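Local structure of Rho guanyl nucleotide exchange factor (Rom2), putative (Aspergillus fumigatus Af293, 5O51) at residues Val65-Thr70 with Leu78-Lys83; His112-Lys117 with Ser129-Ala134; Ser137-Tyr142 with Lys172-Pro177. The protein probably acts as a guanine-nucleotide exchange factor for Rho-type GTPases, and is represented here by its CNH domain, a beta propeller. All coordinates share one frame; numbering follows the deposited sequence.

Contact 1 (Val65-Thr70 with Leu78-Lys83); sequences VTQIDT and LVLANK
Asp69 and Leu78 form a hydrogen-bonded pair, and Asp69 brings one of the two flat side-chain groups, a carboxylate that turns back to its own strand: Asp69 OD1 accepts Thr70 N on its anti side, 31° out of the carboxylate plane. The other, the Gln67 amide, extends from a CB that meets Leu80 CB at 4.2 Å. On this same face Leu80 CG lies 3.8 Å from Thr66 OG1.

Thr66 N bonds to Leu80 O at 3.0 Å, and Leu80 N donates almost straight to Gln67 O (N-H...O 171°). Thr66 and Gln67 therefore both face Leu80, the definition of a classic beta bulge, and the register shifts by one between the pairs Val65-Ala81 and Gln67-Leu80.

The sheet face bearing Val65, Ile68, Val79 and Ala81 makes apolar contacts. Val65 CG1, anti to the backbone N (chi1 -178°), touches Val79 CG1 at 4.1 Å, and Val65 CG2 reaches Ala81 CB at 4.1 Å. Ile68 CG1 and CD1 both meet Val79 CG2, at 4.1 Å.

One face is thus purely apolar, packing on Cys24 and Ile42, while the other is mixed, its Gln67 amide nitrogen satisfied by Phe116 O of strand 115-120 in the next blade.

Contact 2 (His112-Lys117 with Ser129-Ala134); sequences HANFFK and SVKTSA
Val130 O is gripped by two backbone donors, Asn114 N at 3.0 Å and Phe115 N at 3.3 Å. Because Val130 N also donates to Phe115 O (2.9 Å), the pair Phe115-Val130 is bonded in both directions while Asn114 is the extra residue facing Val130.

The side chain of Asn114 prolongs the pairing beyond the strand. Its CG stands anti to the carbonyl carbon (chi1 -58°), and its OD1 takes the N-H of Thr132 at 2.9 Å, the donor sitting 37° above the plane of the amide carbonyl. Asn114 OD1 also lies beside Lys131 CA and CG.

Phe115 covers its partner with a ring face. Its CG occupies the position between backbone N and carbonyl carbon (chi1 61°); the two side chains point the same way, and the ring turns a face to Val130, whose CB lies 4.0 Å above the centre of the Phe115 ring, a CH-pi contact. Val130 CG1 touches Phe115 CZ at 3.9 Å. At the exposed end, the His112 and Lys131 side chains cross at about a right angle, with His112 ND1 3.6 Å from Lys131 CD. The hydroxyl of Thr132 is hydrogen-bonded to Ser137 OG and Ser180 N.

Together these features make a classic beta bulge at the start of the hairpin 115-120/125-132, the first two strands of a four-stranded beta-propeller blade.

Contact 3 (Ser137-Tyr142 with Lys172-Pro177); sequences STIKVY and KEYYIP
Ile139 and Ile176 mark the tight side of this antiparallel pairing, which joins the third and fourth strands of a beta-propeller blade. Ile139 CD1 comes to 3.5 Å from Ile176 CG1, closer than usual for two carbons, and the Ile139 chi2 of 98° departs from a staggered value, consistent with close fitting. Next to them Val141 CG2 meets Tyr174 CE1 at 3.7 Å, at the edge of the ring and near its plane. Val130 of the adjoining strand 125-132 continues this face beside Ile139; Val201 of strand 197-202, in the next blade, packs on Tyr174 and Ile176. Ser137 lies on it too.

The reverse face, carrying Thr138, Lys140, Glu173 and Tyr175, is looser and opens to solvent at Glu173 and Tyr175. Lys140 and Glu173 run side by side, yet only the aliphatic part of the lysine is close: Lys140 CE is 3.5 Å from Glu173 OE1, whereas Lys140 NZ stays 4.8 Å from Glu173 OE1, so no salt bridge forms. The ammonium instead makes a weak bond to Gln110.

In the backbone the central pair is bonded both ways, Ile139 N to Tyr174 O nearly straight (168°), Tyr174 N to Ile139 O short at 2.8 Å but bent; towards the end, Ile176 N to Ser137 O is weak. The Ile139 oxygen has a further neighbour: Glu173 CA makes a bent CA-H...O contact with Ile139 O, at 3.3 Å.

From the N terminus the contacts follow in series, neither nesting nor crossing. Contact 1 closes the hairpin 65-71/76-81 over seven intervening residues. The chain then completes that sheet with strands 84-89 and 107-110 before contact 2 closes the hairpin 115-120/125-132 of the next blade. Contact 3 closes the widest loop, 29 residues including the unmodelled 145-166, and pairs the last two strands of the same sheet as contact 2. Strands 125-132 and 137-143 join these two directly: Thr138 N lies 2.8 Å from Lys131 O, a probable hydrogen bond. Contacts 1 and 2 touch across neighbouring blades, whereas contacts 1 and 3 stay about 8 Å apart at their nearest atoms.

Contact 1 (Val65-Thr70 with Leu78-Lys83)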
loop_
_atom_site.group_PDB
_atom_site.type_symbol
_atom_site.label_atom_id
_atom_site.label_comp_id
_atom_site.label_asym_id
_atom_site.label_seq_id
_atom_site.Cartn_x
_atom_site.Cartn_y
_atom_site.Cartn_z
ATOM N N VAL A 65 10.808 -9.138 -6.080
ATOM C CA VAL A 65 10.493 -8.207 -4.939
ATOM C C VAL A 65 9.146 -7.547 -5.213
ATOM O O VAL A 65 9.045 -6.690 -6.093
ATOM C CB VAL A 65 11.559 -7.141 -4.711
ATOM C CG1 VAL A 65 11.168 -6.283 -3.501
ATOM C CG2 VAL A 65 12.926 -7.816 -4.466
ATOM N N THR A 66 8.106 -7.985 -4.505
ATOM C CA THR A 66 6.764 -7.465 -4.757
ATOM C C THR A 66 6.293 -6.393 -3.767
ATOM O O THR A 66 5.357 -5.709 -4.092
ATOM C CB THR A 66 5.728 -8.573 -4.768
ATOM O OG1 THR A 66 5.794 -9.215 -3.498
ATOM C CG2 THR A 66 6.019 -9.622 -5.898
ATOM N N GLN A 67 6.882 -6.292 -2.569
ATOM C CA GLN A 67 6.492 -5.254 -1.607
ATOM C C GLN A 67 7.690 -4.879 -0.741
ATOM O O GLN A 67 8.582 -5.694 -0.430
ATOM C CB GLN A 67 5.210 -5.700 -0.857
ATOM C CG GLN A 67 4.463 -4.587 -0.170
ATOM C CD GLN A 67 3.480 -5.026 0.904
ATOM O OE1 GLN A 67 2.779 -6.073 0.808
ATOM N NE2 GLN A 67 3.407 -4.194 1.963
ATOM N N ILE A 68 7.779 -3.596 -0.418
ATOM C CA ILE A 68 8.889 -3.021 0.305
ATOM C C ILE A 68 8.411 -1.846 1.190
ATOM O O ILE A 68 7.522 -1.069 0.796
ATOM C CB ILE A 68 10.005 -2.591 -0.659
ATOM C CG1 ILE A 68 11.325 -2.436 0.065
ATOM C CG2 ILE A 68 9.678 -1.317 -1.458
ATOM C CD1 ILE A 68 12.505 -2.442 -0.924
ATOM N N ASP A 69 8.977 -1.737 2.375
ATOM C CA ASP A 69 8.663 -0.674 3.347
ATOM C C ASP A 69 9.825 -0.524 4.337
ATOM O O ASP A 69 10.890 -1.211 4.189
ATOM C CB ASP A 69 7.391 -1.027 4.100
ATOM C CG ASP A 69 6.565 0.223 4.536
ATOM O OD1 ASP A 69 7.089 1.376 4.620
ATOM O OD2 ASP A 69 5.378 0.009 4.804
ATOM N N THR A 70 9.661 0.397 5.293
ATOM C CA THR A 70 10.648 0.670 6.379
ATOM C C THR A 70 9.985 0.737 7.749
ATOM O O THR A 70 8.806 0.972 7.799
ATOM C CB THR A 70 11.328 2.055 6.258
ATOM O OG1 THR A 70 10.325 3.061 6.046
ATOM C CG2 THR A 70 12.370 2.083 5.139
ATOM N N LEU A 78 12.127 -3.510 5.366
ATOM C CA LEU A 78 11.243 -4.698 5.219
ATOM C C LEU A 78 10.997 -5.055 3.730
ATOM O O LEU A 78 10.577 -4.183 2.890
ATOM C CB LEU A 78 9.922 -4.437 5.893
ATOM C CG LEU A 78 9.981 -3.955 7.360
ATOM C CD1 LEU A 78 8.561 -3.621 7.804
ATOM C CD2 LEU A 78 10.581 -5.066 8.226
ATOM N N VAL A 79 11.317 -6.310 3.382
ATOM C CA VAL A 79 11.303 -6.765 1.979
ATOM C C VAL A 79 10.529 -8.074 1.798
ATOM O O VAL A 79 10.866 -9.068 2.410
ATOM C CB VAL A 79 12.745 -6.958 1.492
ATOM C CG1 VAL A 79 12.803 -7.554 0.083
ATOM C CG2 VAL A 79 13.479 -5.610 1.539
ATOM N N LEU A 80 9.534 -8.077 0.908
ATOM C CA LEU A 80 8.801 -9.265 0.499
ATOM C C LEU A 80 9.293 -9.675 -0.917
ATOM O O LEU A 80 9.032 -8.967 -1.873
ATOM C CB LEU A 80 7.323 -9.017 0.504
ATOM C CG LEU A 80 6.406 -10.198 0.117
ATOM C CD1 LEU A 80 6.662 -11.389 1.020
ATOM C CD2 LEU A 80 4.934 -9.813 0.200
ATOM N N ALA A 81 10.060 -10.795 -1.009
ATOM C CA ALA A 81 10.761 -11.253 -2.228
ATOM C C ALA A 81 10.440 -12.734 -2.436
ATOM O O ALA A 81 10.732 -13.588 -1.573
ATOM C CB ALA A 81 12.255 -11.074 -2.107
ATOM N N ASN A 82 9.751 -13.016 -3.525
ATOM C CA ASN A 82 9.334 -14.385 -3.846
ATOM C C ASN A 82 8.716 -15.061 -2.643
ATOM O O ASN A 82 9.148 -16.151 -2.206
ATOM C CB ASN A 82 10.528 -15.163 -4.370
ATOM C CG ASN A 82 10.114 -16.380 -5.210
ATOM O OD1 ASN A 82 8.998 -16.483 -5.697
ATOM N ND2 ASN A 82 11.046 -17.286 -5.388
ATOM N N LYS A 83 7.768 -14.328 -2.062
ATOM C CA LYS A 83 6.908 -14.751 -0.932
ATOM C C LYS A 83 7.563 -14.915 0.408
ATOM O O LYS A 83 6.911 -15.319 1.374
ATOM C CB LYS A 83 6.082 -15.976 -1.303
ATOM C CG LYS A 83 5.321 -15.723 -2.590
ATOM C CD LYS A 83 4.498 -16.934 -2.947
ATOM C CE LYS A 83 3.510 -16.586 -4.051
ATOM N NZ LYS A 83 3.042 -17.818 -4.737
#

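Contact 2 (His112-Lys117 with Ser129-Ala134)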
loop_
_atom_site.group_PDB
_atom_site.type_symbol
_atom_site.label_atom_id
_atom_site.label_comp_id
_atom_site.label_asym_id
_atom_site.label_seq_id
_atom_site.Cartn_x
_atom_site.Cartn_y
_atom_site.Cartn_z
ATOM N N HIS A 112 6.559 -17.821 4.059
ATOM C CA HIS A 112 5.564 -17.812 2.985
ATOM C C HIS A 112 4.619 -16.669 3.334
ATOM O O HIS A 112 4.093 -16.667 4.415
ATOM C CB HIS A 112 4.815 -19.163 2.912
ATOM C CG HIS A 112 4.053 -19.367 1.635
ATOM N ND1 HIS A 112 2.791 -18.854 1.431
ATOM C CD2 HIS A 112 4.391 -20.000 0.487
ATOM C CE1 HIS A 112 2.387 -19.154 0.208
ATOM N NE2 HIS A 112 3.337 -19.859 -0.381
ATOM N N ALA A 113 4.458 -15.674 2.460
ATOM C CA ALA A 113 3.549 -14.537 2.721
ATOM C C ALA A 113 3.143 -13.928 1.429
ATOM O O ALA A 113 3.950 -13.786 0.493
ATOM C CB ALA A 113 4.218 -13.486 3.621
ATOM N N ASN A 114 1.899 -13.546 1.358
ATOM C CA ASN A 114 1.340 -12.880 0.190
ATOM C C ASN A 114 1.363 -11.332 0.248
ATOM O O ASN A 114 1.541 -10.727 -0.768
ATOM C CB ASN A 114 -0.092 -13.417 -0.027
ATOM C CG ASN A 114 -0.080 -14.929 -0.219
ATOM O OD1 ASN A 114 -0.456 -15.705 0.674
ATOM N ND2 ASN A 114 0.506 -15.351 -1.339
ATOM N N PHE A 115 1.115 -10.718 1.406
ATOM C CA PHE A 115 1.336 -9.269 1.628
ATOM C C PHE A 115 1.634 -8.974 3.091
ATOM O O PHE A 115 1.617 -9.892 3.939
ATOM C CB PHE A 115 0.234 -8.336 1.045
ATOM C CG PHE A 115 -1.161 -8.531 1.597
ATOM C CD1 PHE A 115 -2.022 -9.467 1.029
ATOM C CD2 PHE A 115 -1.662 -7.704 2.585
ATOM C CE1 PHE A 115 -3.322 -9.623 1.492
ATOM C CE2 PHE A 115 -2.965 -7.844 3.053
ATOM C CZ PHE A 115 -3.799 -8.805 2.508
ATOM N N PHE A 116 2.044 -7.731 3.360
ATOM C CA PHE A 116 2.261 -7.266 4.706
ATOM C C PHE A 116 1.875 -5.807 4.943
ATOM O O PHE A 116 1.716 -5.044 4.008
ATOM C CB PHE A 116 3.686 -7.538 5.110
ATOM C CG PHE A 116 4.711 -6.531 4.608
ATOM C CD1 PHE A 116 5.024 -5.399 5.354
ATOM C CD2 PHE A 116 5.437 -6.776 3.435
ATOM C CE1 PHE A 116 6.010 -4.513 4.935
ATOM C CE2 PHE A 116 6.428 -5.895 3.019
ATOM C CZ PHE A 116 6.726 -4.761 3.792
ATOM N N LYS A 117 1.802 -5.421 6.212
ATOM C CA LYS A 117 1.558 -4.046 6.611
ATOM C C LYS A 117 2.249 -3.700 7.954
ATOM O O LYS A 117 2.129 -4.415 8.952
ATOM C CB LYS A 117 0.064 -3.843 6.703
ATOM C CG LYS A 117 -0.348 -2.427 7.017
ATOM C CD LYS A 117 -0.315 -1.586 5.775
ATOM C CE LYS A 117 -0.421 -0.100 6.097
ATOM N NZ LYS A 117 -1.552 0.196 7.014
ATOM N N SER A 129 2.009 -9.935 8.636
ATOM C CA SER A 129 2.117 -10.691 7.382
ATOM C C SER A 129 0.903 -11.587 7.194
ATOM O O SER A 129 0.473 -12.245 8.124
ATOM C CB SER A 129 3.359 -11.548 7.399
ATOM O OG SER A 129 3.295 -12.425 8.472
ATOM N N VAL A 130 0.361 -11.600 5.988
ATOM C CA VAL A 130 -0.880 -12.261 5.664
ATOM C C VAL A 130 -0.608 -13.283 4.578
ATOM O O VAL A 130 -0.117 -12.923 3.517
ATOM C CB VAL A 130 -1.864 -11.243 5.132
ATOM C CG1 VAL A 130 -3.185 -11.902 4.714
ATOM C CG2 VAL A 130 -2.066 -10.149 6.174
ATOM N N LYS A 131 -0.866 -14.559 4.872
ATOM C CA LYS A 131 -1.127 -15.566 3.833
ATOM C C LYS A 131 -2.616 -15.633 3.478
ATOM O O LYS A 131 -3.445 -15.587 4.340
ATOM C CB LYS A 131 -0.669 -16.946 4.287
ATOM C CG LYS A 131 -1.023 -18.049 3.284
ATOM C CD LYS A 131 -0.164 -19.284 3.464
ATOM C CE LYS A 131 -0.381 -19.943 4.819
ATOM N NZ LYS A 131 0.510 -21.124 4.913
ATOM N N THR A 132 -2.957 -15.778 2.214
ATOM C CA THR A 132 -4.358 -15.760 1.811
ATOM C C THR A 132 -4.529 -16.561 0.542
ATOM O O THR A 132 -3.602 -16.658 -0.252
ATOM C CB THR A 132 -4.872 -14.300 1.601
ATOM O OG1 THR A 132 -6.298 -14.278 1.376
ATOM C CG2 THR A 132 -4.149 -13.603 0.427
ATOM N N SER A 133 -5.708 -17.157 0.388
ATOM C CA SER A 133 -6.145 -17.821 -0.852
ATOM C C SER A 133 -7.648 -17.546 -1.016
ATOM O O SER A 133 -8.235 -16.923 -0.147
ATOM C CB SER A 133 -5.877 -19.333 -0.755
ATOM O OG SER A 133 -6.236 -19.846 0.521
ATOM N N ALA A 134 -8.271 -17.985 -2.115
ATOM C CA ALA A 134 -9.742 -18.154 -2.150
ATOM C C ALA A 134 -9.967 -19.409 -1.299
ATOM O O ALA A 134 -9.547 -20.501 -1.691
ATOM C CB ALA A 134 -10.254 -18.348 -3.573
#

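Contact 3 (Ser137-Tyr142 with Lys172-Pro177)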
loop_
_atom_site.group_PDB
_atom_site.type_symbol
_atom_site.label_atom_id
_atom_site.label_comp_id
_atom_site.label_asym_id
_atom_site.label_seq_id
_atom_site.Cartn_x
_atom_site.Cartn_y
_atom_site.Cartn_z
ATOM N N SER A 137 -7.388 -17.013 5.144
ATOM C CA SER A 137 -6.319 -16.066 5.376
ATOM C C SER A 137 -5.723 -16.277 6.765
ATOM O O SER A 137 -6.438 -16.444 7.727
ATOM C CB SER A 137 -6.854 -14.608 5.215
ATOM O OG SER A 137 -7.213 -14.280 3.847
ATOM N N THR A 138 -4.407 -16.247 6.875
ATOM C CA THR A 138 -3.735 -16.396 8.163
ATOM C C THR A 138 -2.917 -15.146 8.403
ATOM O O THR A 138 -2.098 -14.779 7.543
ATOM C CB THR A 138 -2.784 -17.581 8.135
ATOM O OG1 THR A 138 -3.526 -18.755 7.788
ATOM C CG2 THR A 138 -2.048 -17.731 9.497
ATOM N N ILE A 139 -3.125 -14.514 9.561
ATOM C CA ILE A 139 -2.482 -13.260 9.880
ATOM C C ILE A 139 -1.510 -13.410 11.045
ATOM O O ILE A 139 -1.917 -13.817 12.124
ATOM C CB ILE A 139 -3.512 -12.188 10.281
ATOM C CG1 ILE A 139 -4.369 -11.758 9.087
ATOM C CG2 ILE A 139 -2.799 -10.975 10.842
ATOM C CD1 ILE A 139 -5.701 -12.446 9.015
ATOM N N LYS A 140 -0.265 -12.964 10.864
ATOM C CA LYS A 140 0.737 -12.995 11.921
ATOM C C LYS A 140 1.223 -11.596 12.231
ATOM O O LYS A 140 1.374 -10.772 11.326
ATOM C CB LYS A 140 1.909 -13.860 11.525
ATOM C CG LYS A 140 1.626 -15.339 11.504
ATOM C CD LYS A 140 2.890 -16.122 11.852
ATOM C CE LYS A 140 2.766 -17.594 11.485
ATOM N NZ LYS A 140 4.025 -18.123 10.887
ATOM N N VAL A 141 1.492 -11.337 13.504
ATOM C CA VAL A 141 1.748 -9.989 13.995
ATOM C C VAL A 141 3.102 -10.001 14.735
ATOM O O VAL A 141 3.450 -11.016 15.267
ATOM C CB VAL A 141 0.543 -9.573 14.846
ATOM C CG1 VAL A 141 0.647 -8.120 15.283
ATOM C CG2 VAL A 141 -0.747 -9.852 14.078
ATOM N N TYR A 142 3.901 -8.929 14.678
ATOM C CA TYR A 142 5.321 -8.949 15.161
ATOM C C TYR A 142 5.718 -7.681 15.848
ATOM O O TYR A 142 5.260 -6.619 15.472
ATOM C CB TYR A 142 6.311 -9.106 14.011
ATOM C CG TYR A 142 6.296 -10.464 13.392
ATOM C CD1 TYR A 142 5.317 -10.796 12.474
ATOM C CD2 TYR A 142 7.247 -11.422 13.728
ATOM C CE1 TYR A 142 5.250 -12.049 11.911
ATOM C CE2 TYR A 142 7.178 -12.685 13.179
ATOM C CZ TYR A 142 6.179 -12.984 12.264
ATOM O OH TYR A 142 6.085 -14.212 11.662
ATOM N N LYS A 172 1.268 -12.307 18.109
ATOM C CA LYS A 172 -0.091 -12.864 18.059
ATOM C C LYS A 172 -0.386 -13.332 16.652
ATOM O O LYS A 172 0.178 -12.804 15.695
ATOM C CB LYS A 172 -1.140 -11.805 18.445
ATOM C CG LYS A 172 -0.955 -11.131 19.810
ATOM C CD LYS A 172 -1.444 -11.966 20.991
ATOM C CE LYS A 172 -2.892 -11.639 21.351
ATOM N NZ LYS A 172 -3.456 -12.530 22.402
ATOM N N GLU A 173 -1.285 -14.295 16.528
ATOM C CA GLU A 173 -1.671 -14.888 15.237
ATOM C C GLU A 173 -3.189 -14.890 15.150
ATOM O O GLU A 173 -3.840 -14.765 16.176
ATOM C CB GLU A 173 -1.117 -16.304 15.140
ATOM C CG GLU A 173 -1.347 -16.957 13.786
ATOM C CD GLU A 173 -0.628 -18.280 13.630
ATOM O OE1 GLU A 173 0.522 -18.422 14.101
ATOM O OE2 GLU A 173 -1.229 -19.184 13.020
ATOM N N TYR A 174 -3.757 -14.972 13.950
ATOM C CA TYR A 174 -5.225 -14.996 13.755
ATOM C C TYR A 174 -5.570 -15.821 12.536
ATOM O O TYR A 174 -4.720 -16.064 11.670
ATOM C CB TYR A 174 -5.867 -13.577 13.604
ATOM C CG TYR A 174 -5.487 -12.591 14.682
ATOM C CD1 TYR A 174 -4.215 -12.024 14.688
ATOM C CD2 TYR A 174 -6.372 -12.232 15.703
ATOM C CE1 TYR A 174 -3.815 -11.146 15.670
ATOM C CE2 TYR A 174 -5.985 -11.347 16.703
ATOM C CZ TYR A 174 -4.698 -10.804 16.677
ATOM O OH TYR A 174 -4.216 -9.919 17.617
ATOM N N TYR A 175 -6.826 -16.244 12.479
ATOM C CA TYR A 175 -7.365 -16.995 11.347
ATOM C C TYR A 175 -8.649 -16.320 10.844
ATOM O O TYR A 175 -9.391 -15.748 11.633
ATOM C CB TYR A 175 -7.646 -18.448 11.746
ATOM C CG TYR A 175 -8.385 -19.188 10.648
ATOM C CD1 TYR A 175 -7.685 -19.758 9.585
ATOM C CD2 TYR A 175 -9.798 -19.252 10.629
ATOM C CE1 TYR A 175 -8.351 -20.404 8.547
ATOM C CE2 TYR A 175 -10.479 -19.891 9.587
ATOM C CZ TYR A 175 -9.745 -20.477 8.556
ATOM O OH TYR A 175 -10.376 -21.138 7.515
ATOM N N ILE A 176 -8.895 -16.371 9.533
ATOM C CA ILE A 176 -10.031 -15.674 8.896
ATOM C C ILE A 176 -10.522 -16.577 7.765
ATOM O O ILE A 176 -9.736 -16.881 6.841
ATOM C CB ILE A 176 -9.630 -14.307 8.229
ATOM C CG1 ILE A 176 -9.060 -13.275 9.239
ATOM C CG2 ILE A 176 -10.796 -13.695 7.420
ATOM C CD1 ILE A 176 -10.092 -12.500 10.021
ATOM N N PRO A 177 -11.810 -16.977 7.783
ATOM C CA PRO A 177 -12.315 -17.857 6.713
ATOM C C PRO A 177 -12.786 -17.095 5.472
ATOM O O PRO A 177 -13.963 -17.194 5.110
ATOM C CB PRO A 177 -13.484 -18.591 7.404
ATOM C CG PRO A 177 -14.019 -17.577 8.359
ATOM C CD PRO A 177 -12.804 -16.837 8.875
#